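Local coordinates for branched-chain-amino-acid aminotransferase (Pseudomonas aeruginosa, PDB 6NST) that catalyses the reversible transfer of the amino group between leucine, isoleucine or valine and 2-oxoglutarate, using pyridoxal 5'-phosphate as cofactor, at the interface of chains A and B and the interface of chains A and C. Residues are numbered along the deposited sequence; one frame, centred on the assembly and turned at random. Chains: chain A/B/C, Branched-chain-amino-acid aminotransferase.

Contact 1: the interface of chains A and B. Residues chain A 243-244, 247-248, 270; chain B 64, 67-68, 156-159.
The short helix 243-247 of chain A, with A:Ile248 just past it in a loop, packs on the last turn of helix 55-68 of chain B and on the loop B:Met156 to B:Ala159. A:Asp244 reaches into that loop. Its CG sits between the backbone N and the carbonyl carbon (chi1 48°). OD1 of A:Asp244 takes the backbone N-H of B:Arg158 on its syn lone pair, 2.7 Å from N. OD2 of A:Asp244 lies 2.9 Å from water 1. This water also meets N and the hydroxyl OG1 of B:Thr157, so both carboxylate oxygens are tied to the loop. B:Arg158 is poorly ordered, so little rests on its side chain. A:Arg270 holds the helix end of chain B: NE and NH2 both donate to the carbonyl O of B:Ile68, with NH2 3.0 Å away and nearly along the C=O axis. CD of A:Arg270 lies over the centre of the A:Tyr247 ring, which probably steadies the arginine. The phenol OH of A:Tyr247 accepts a long but almost straight bond from NH2 of A:Arg243. The carbonyl O of A:Tyr247 faces the CD2-NE2 edge of the B:His67 ring, 3.2 Å from NE2; any hydrogen bond there is strongly bent. Between the polar ends, CG2 of A:Ile248 meets CG1 of B:Ile68 at 3.5 Å. The patch joins two subunits of the deposited hexamer, and may help to hold that assembly together.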
loop_
_atom_site.group_PDB
_atom_site.type_symbol
_atom_site.label_atom_id
_atom_site.label_comp_id
_atom_site.label_asym_id
_atom_site.label_seq_id
_atom_site.Cartn_x
_atom_site.Cartn_y
_atom_site.Cartn_z
ATOM N N ARG A 243 1.477 -9.491 14.440
ATOM C CA ARG A 243 2.409 -9.367 15.555
ATOM C C ARG A 243 1.748 -9.750 16.876
ATOM O O ARG A 243 2.374 -10.398 17.723
ATOM C CB ARG A 243 2.979 -7.950 15.619
ATOM C CG ARG A 243 1.995 -6.880 16.071
ATOM C CD ARG A 243 2.717 -5.773 16.812
ATOM N NE ARG A 243 3.355 -4.838 15.898
ATOM C CZ ARG A 243 4.382 -4.060 16.214
ATOM N NH1 ARG A 243 4.883 -3.240 15.303
ATOM N NH2 ARG A 243 4.917 -4.111 17.426
ATOM N N ASP A 244 0.481 -9.377 17.068
ATOM C CA ASP A 244 -0.187 -9.696 18.322
ATOM C C ASP A 244 -0.605 -11.158 18.399
ATOM O O ASP A 244 -0.860 -11.660 19.499
ATOM C CB ASP A 244 -1.391 -8.770 18.542
ATOM C CG ASP A 244 -2.285 -8.646 17.319
ATOM O OD1 ASP A 244 -3.517 -8.529 17.504
ATOM O OD2 ASP A 244 -1.768 -8.656 16.181
ATOM N N TYR A 247 2.180 -12.573 20.255
ATOM C CA TYR A 247 2.149 -12.249 21.679
ATOM C C TYR A 247 1.427 -13.326 22.483
ATOM O O TYR A 247 1.814 -13.625 23.618
ATOM C CB TYR A 247 1.470 -10.894 21.909
ATOM C CG TYR A 247 2.155 -9.685 21.301
ATOM C CD1 TYR A 247 3.460 -9.751 20.824
ATOM C CD2 TYR A 247 1.487 -8.466 21.214
ATOM C CE1 TYR A 247 4.076 -8.637 20.272
ATOM C CE2 TYR A 247 2.093 -7.352 20.666
ATOM C CZ TYR A 247 3.388 -7.443 20.194
ATOM O OH TYR A 247 3.995 -6.332 19.651
ATOM N N ILE A 248 0.377 -13.916 21.914
ATOM C CA ILE A 248 -0.474 -14.852 22.639
ATOM C C ILE A 248 -0.201 -16.303 22.232
ATOM O O ILE A 248 -1.019 -17.182 22.500
ATOM C CB ILE A 248 -1.961 -14.506 22.468
ATOM C CG1 ILE A 248 -2.363 -14.592 20.993
ATOM C CG2 ILE A 248 -2.248 -13.131 23.041
ATOM C CD1 ILE A 248 -3.826 -14.297 20.737
ATOM N N ARG A 270 6.159 -8.630 25.817
ATOM C CA ARG A 270 5.134 -9.626 26.108
ATOM C C ARG A 270 5.797 -10.976 26.348
ATOM O O ARG A 270 6.515 -11.485 25.479
ATOM C CB ARG A 270 4.125 -9.746 24.965
ATOM C CG ARG A 270 3.072 -8.663 24.915
ATOM C CD ARG A 270 3.605 -7.418 24.252
ATOM N NE ARG A 270 2.576 -6.397 24.110
ATOM C CZ ARG A 270 2.801 -5.184 23.623
ATOM N NH1 ARG A 270 4.021 -4.842 23.233
ATOM N NH2 ARG A 270 1.807 -4.314 23.529
ATOM N N ASP B 64 -6.036 -13.197 26.646
ATOM C CA ASP B 64 -5.198 -12.949 25.476
ATOM C C ASP B 64 -5.235 -11.477 25.087
ATOM O O ASP B 64 -4.188 -10.840 24.919
ATOM C CB ASP B 64 -5.651 -13.823 24.304
ATOM C CG ASP B 64 -5.167 -15.256 24.418
ATOM O OD1 ASP B 64 -4.333 -15.542 25.302
ATOM O OD2 ASP B 64 -5.623 -16.100 23.618
ATOM N N HIS B 67 -3.396 -9.485 27.525
ATOM C CA HIS B 67 -1.972 -9.735 27.326
ATOM C C HIS B 67 -1.436 -8.961 26.127
ATOM O O HIS B 67 -0.316 -8.435 26.167
ATOM C CB HIS B 67 -1.734 -11.237 27.152
ATOM C CG HIS B 67 -0.288 -11.620 27.073
ATOM N ND1 HIS B 67 0.554 -11.579 28.164
ATOM C CD2 HIS B 67 0.461 -12.062 26.036
ATOM C CE1 HIS B 67 1.761 -11.975 27.800
ATOM N NE2 HIS B 67 1.731 -12.274 26.514
ATOM N N ILE B 68 -2.224 -8.879 25.053
ATOM C CA ILE B 68 -1.802 -8.136 23.870
ATOM C C ILE B 68 -1.593 -6.666 24.208
ATOM O O ILE B 68 -0.619 -6.042 23.767
ATOM C CB ILE B 68 -2.828 -8.321 22.736
ATOM C CG1 ILE B 68 -2.780 -9.758 22.212
ATOM C CG2 ILE B 68 -2.583 -7.322 21.620
ATOM C CD1 ILE B 68 -3.773 -10.062 21.115
ATOM N N MET B 156 -4.270 -3.681 17.110
ATOM C CA MET B 156 -4.066 -5.103 17.369
ATOM C C MET B 156 -5.363 -5.830 17.044
ATOM O O MET B 156 -6.312 -5.824 17.833
ATOM C CB MET B 156 -3.617 -5.320 18.809
ATOM C CG MET B 156 -2.369 -4.518 19.199
ATOM S SD MET B 156 -0.852 -4.962 18.311
ATOM C CE MET B 156 -0.841 -3.790 16.950
ATOM N N THR B 157 -5.404 -6.452 15.863
ATOM C CA THR B 157 -6.646 -7.026 15.360
ATOM C C THR B 157 -7.027 -8.324 16.060
ATOM O O THR B 157 -8.200 -8.708 16.021
ATOM C CB THR B 157 -6.548 -7.256 13.850
ATOM O OG1 THR B 157 -5.529 -8.224 13.572
ATOM C CG2 THR B 157 -6.211 -5.952 13.136
ATOM N N ARG B 158 -6.077 -9.010 16.699
ATOM C CA ARG B 158 -6.428 -10.209 17.452
ATOM C C ARG B 158 -7.028 -9.881 18.812
ATOM O O ARG B 158 -7.721 -10.726 19.388
ATOM C CB ARG B 158 -5.205 -11.114 17.641
ATOM C CG ARG B 158 -4.416 -11.396 16.368
ATOM C CD ARG B 158 -5.318 -11.824 15.220
ATOM N NE ARG B 158 -4.550 -12.294 14.072
ATOM C CZ ARG B 158 -5.061 -12.492 12.861
ATOM N NH1 ARG B 158 -6.345 -12.251 12.637
ATOM N NH2 ARG B 158 -4.287 -12.926 11.874
ATOM N N ALA B 159 -6.782 -8.681 19.330
ATOM C CA ALA B 159 -7.331 -8.260 20.609
ATOM C C ALA B 159 -8.678 -7.581 20.404
ATOM O O ALA B 159 -8.856 -6.790 19.474
ATOM C CB ALA B 159 -6.371 -7.308 21.324
HETATM O O HOH W 1 -3.087 -6.899 14.363
#

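Contact 2: the interface of chains A and C. Residues chain A 22, 30, 99, 101, 103, 121; chain C 26, 31-32, 109.
This class-IV (branched-chain) aminotransferase contact sets strands 96-104 and 118-126, helix 29-33 and the loop residue A:Ala22 of chain A against C:Val26 and helix 29-33 of chain C. The interface is two-fold, so every contact has a twin with the chains exchanged.

Hydrogen bonds hold its ends. The backbone N of C:Val26 donates to the carbonyl O of A:Ala22, in the carbonyl plane, at 2.9 Å. A:Arg99 and C:His32 meet tip to tip. NH1 of A:Arg99 donates to ring nitrogen ND1 of C:His32 at 3.3 Å. The bond is long, and NH1 lies 32° out of the imidazole plane. Within chain C, NE2 of C:His32 donates to the carbonyl O of C:Val26 at 2.8 Å, close to the ring plane and on a lone pair. This bond helps fix the ring's rotation. If NE2 of C:His32 carries the hydrogen, as this bond suggests, ND1 would be left to accept from A:Arg99.

Ring contacts fill the middle. CG of A:Met101 is anti to the backbone N (chi1 -161°), and the chain bends at chi2 and chi3. This brings methyl CE of A:Met101 over one face of C:His32, 3.7 Å from the ring centroid, a CH-pi contact. The same methyl also lies over the centre of the C:His31 ring, more loosely, in the corner made by the two imidazoles. C:His31 is engineered in place of leucine. Its ring and that of A:Phe103 meet edge to face, with planes 75° apart; CE1 of C:His31 points at the phenyl face near its rim, 3.4 Å from CD1 of A:Phe103. The CB of A:Thr30 lies at the imidazole edge, 3.5 Å from NE2 of C:His31.

Aliphatic packing flanks the rings. CG2 of C:Val26 reaches tip to tip to CG2 of A:Ile121 at 3.5 Å. It also touches the A:Phe103 ring near CE2. A:Ile121 extends CD1 toward CE1 of C:His32.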
loop_
_atom_site.group_PDB
_atom_site.type_symbol
_atom_site.label_atom_id
_atom_site.label_comp_id
_atom_site.label_asym_id
_atom_site.label_seq_id
_atom_site.Cartn_x
_atom_site.Cartn_y
_atom_site.Cartn_z
ATOM N N ALA A 22 43.823 -13.805 0.177
ATOM C CA ALA A 22 42.510 -13.792 -0.467
ATOM C C ALA A 22 41.954 -12.374 -0.392
ATOM O O ALA A 22 41.113 -12.034 0.443
ATOM C CB ALA A 22 41.576 -14.801 0.189
ATOM N N THR A 30 30.835 -5.481 -6.710
ATOM C CA THR A 30 29.917 -5.853 -5.636
ATOM C C THR A 30 30.191 -5.053 -4.368
ATOM O O THR A 30 29.264 -4.761 -3.603
ATOM C CB THR A 30 30.014 -7.356 -5.357
ATOM O OG1 THR A 30 29.700 -8.085 -6.550
ATOM C CG2 THR A 30 29.046 -7.775 -4.253
ATOM N N ARG A 99 31.096 -19.659 4.155
ATOM C CA ARG A 99 30.575 -18.497 3.444
ATOM C C ARG A 99 30.954 -18.619 1.972
ATOM O O ARG A 99 31.996 -18.098 1.539
ATOM C CB ARG A 99 31.098 -17.197 4.055
ATOM C CG ARG A 99 30.698 -15.933 3.300
ATOM C CD ARG A 99 29.202 -15.869 3.060
ATOM N NE ARG A 99 28.448 -15.786 4.306
ATOM C CZ ARG A 99 28.126 -14.645 4.907
ATOM N NH1 ARG A 99 28.495 -13.487 4.376
ATOM N NH2 ARG A 99 27.436 -14.662 6.038
ATOM N N MET A 101 30.464 -17.200 -1.600
ATOM C CA MET A 101 30.060 -15.862 -2.007
ATOM C C MET A 101 30.459 -15.624 -3.454
ATOM O O MET A 101 31.611 -15.854 -3.833
ATOM C CB MET A 101 30.675 -14.800 -1.087
ATOM C CG MET A 101 29.978 -13.451 -1.138
ATOM S SD MET A 101 30.700 -12.330 -2.347
ATOM C CE MET A 101 32.180 -11.815 -1.478
ATOM N N PHE A 103 30.550 -12.772 -6.526
ATOM C CA PHE A 103 30.580 -11.320 -6.640
ATOM C C PHE A 103 31.216 -10.897 -7.958
ATOM O O PHE A 103 32.048 -11.610 -8.524
ATOM C CB PHE A 103 31.328 -10.673 -5.461
ATOM C CG PHE A 103 32.799 -10.992 -5.404
ATOM C CD1 PHE A 103 33.735 -10.116 -5.932
ATOM C CD2 PHE A 103 33.249 -12.154 -4.794
ATOM C CE1 PHE A 103 35.088 -10.398 -5.869
ATOM C CE2 PHE A 103 34.601 -12.442 -4.727
ATOM C CZ PHE A 103 35.523 -11.562 -5.264
ATOM N N ILE A 121 34.339 -16.994 -3.980
ATOM C CA ILE A 121 35.191 -17.315 -2.840
ATOM C C ILE A 121 34.402 -18.160 -1.853
ATOM O O ILE A 121 33.191 -17.989 -1.682
ATOM C CB ILE A 121 35.747 -16.053 -2.138
ATOM C CG1 ILE A 121 34.607 -15.105 -1.734
ATOM C CG2 ILE A 121 36.757 -15.360 -3.021
ATOM C CD1 ILE A 121 34.260 -15.162 -0.252
ATOM N N VAL C 26 38.831 -10.357 0.999
ATOM C CA VAL C 26 37.603 -10.777 0.343
ATOM C C VAL C 26 36.474 -10.994 1.343
ATOM O O VAL C 26 35.300 -11.009 0.953
ATOM C CB VAL C 26 37.860 -12.041 -0.498
ATOM C CG1 VAL C 26 37.819 -13.292 0.372
ATOM C CG2 VAL C 26 36.866 -12.122 -1.644
ATOM N N HIS C 31 31.460 -5.723 1.534
ATOM C CA HIS C 31 31.373 -6.548 0.336
ATOM C C HIS C 31 30.261 -7.583 0.454
ATOM O O HIS C 31 29.572 -7.870 -0.530
ATOM C CB HIS C 31 32.719 -7.231 0.092
ATOM C CG HIS C 31 32.944 -7.649 -1.325
ATOM N ND1 HIS C 31 34.171 -8.072 -1.788
ATOM C CD2 HIS C 31 32.100 -7.708 -2.381
ATOM C CE1 HIS C 31 34.074 -8.373 -3.070
ATOM N NE2 HIS C 31 32.829 -8.162 -3.455
ATOM N N HIS C 32 30.053 -8.126 1.653
ATOM C CA HIS C 32 29.122 -9.228 1.847
ATOM C C HIS C 32 27.720 -8.782 2.237
ATOM O O HIS C 32 26.756 -9.507 1.970
ATOM C CB HIS C 32 29.650 -10.181 2.923
ATOM C CG HIS C 32 30.813 -11.012 2.482
ATOM N ND1 HIS C 32 30.713 -12.368 2.250
ATOM C CD2 HIS C 32 32.103 -10.684 2.235
ATOM C CE1 HIS C 32 31.889 -12.837 1.874
ATOM N NE2 HIS C 32 32.751 -11.836 1.860
ATOM N N MET C 109 32.310 -10.914 10.792
ATOM C CA MET C 109 31.409 -11.417 9.768
ATOM C C MET C 109 29.947 -11.410 10.194
ATOM O O MET C 109 29.082 -11.780 9.392
ATOM C CB MET C 109 31.818 -12.836 9.352
ATOM C CG MET C 109 31.677 -13.095 7.866
ATOM S SD MET C 109 32.514 -11.836 6.881
ATOM C CE MET C 109 32.237 -12.477 5.238
#

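Contact 1 and contact 2 share no residues, and the centres of their C-alpha atoms lie about 41 Å apart. Chain A uses different elements in each: helix 243-247 and strand 270-271 in contact 1, strands 96-104 and 118-126, helix 29-33 and the loop residue A:Ala22 in contact 2. It can therefore hold chains B and C at once. Contact 2 belongs to a two-fold interface, whereas the interface of contact 1 is not an exact two-fold. Together they suggest that two-fold pairs are joined by a second kind of interface into the deposited assembly of six. The structure alone does not show whether that hexamer forms in solution.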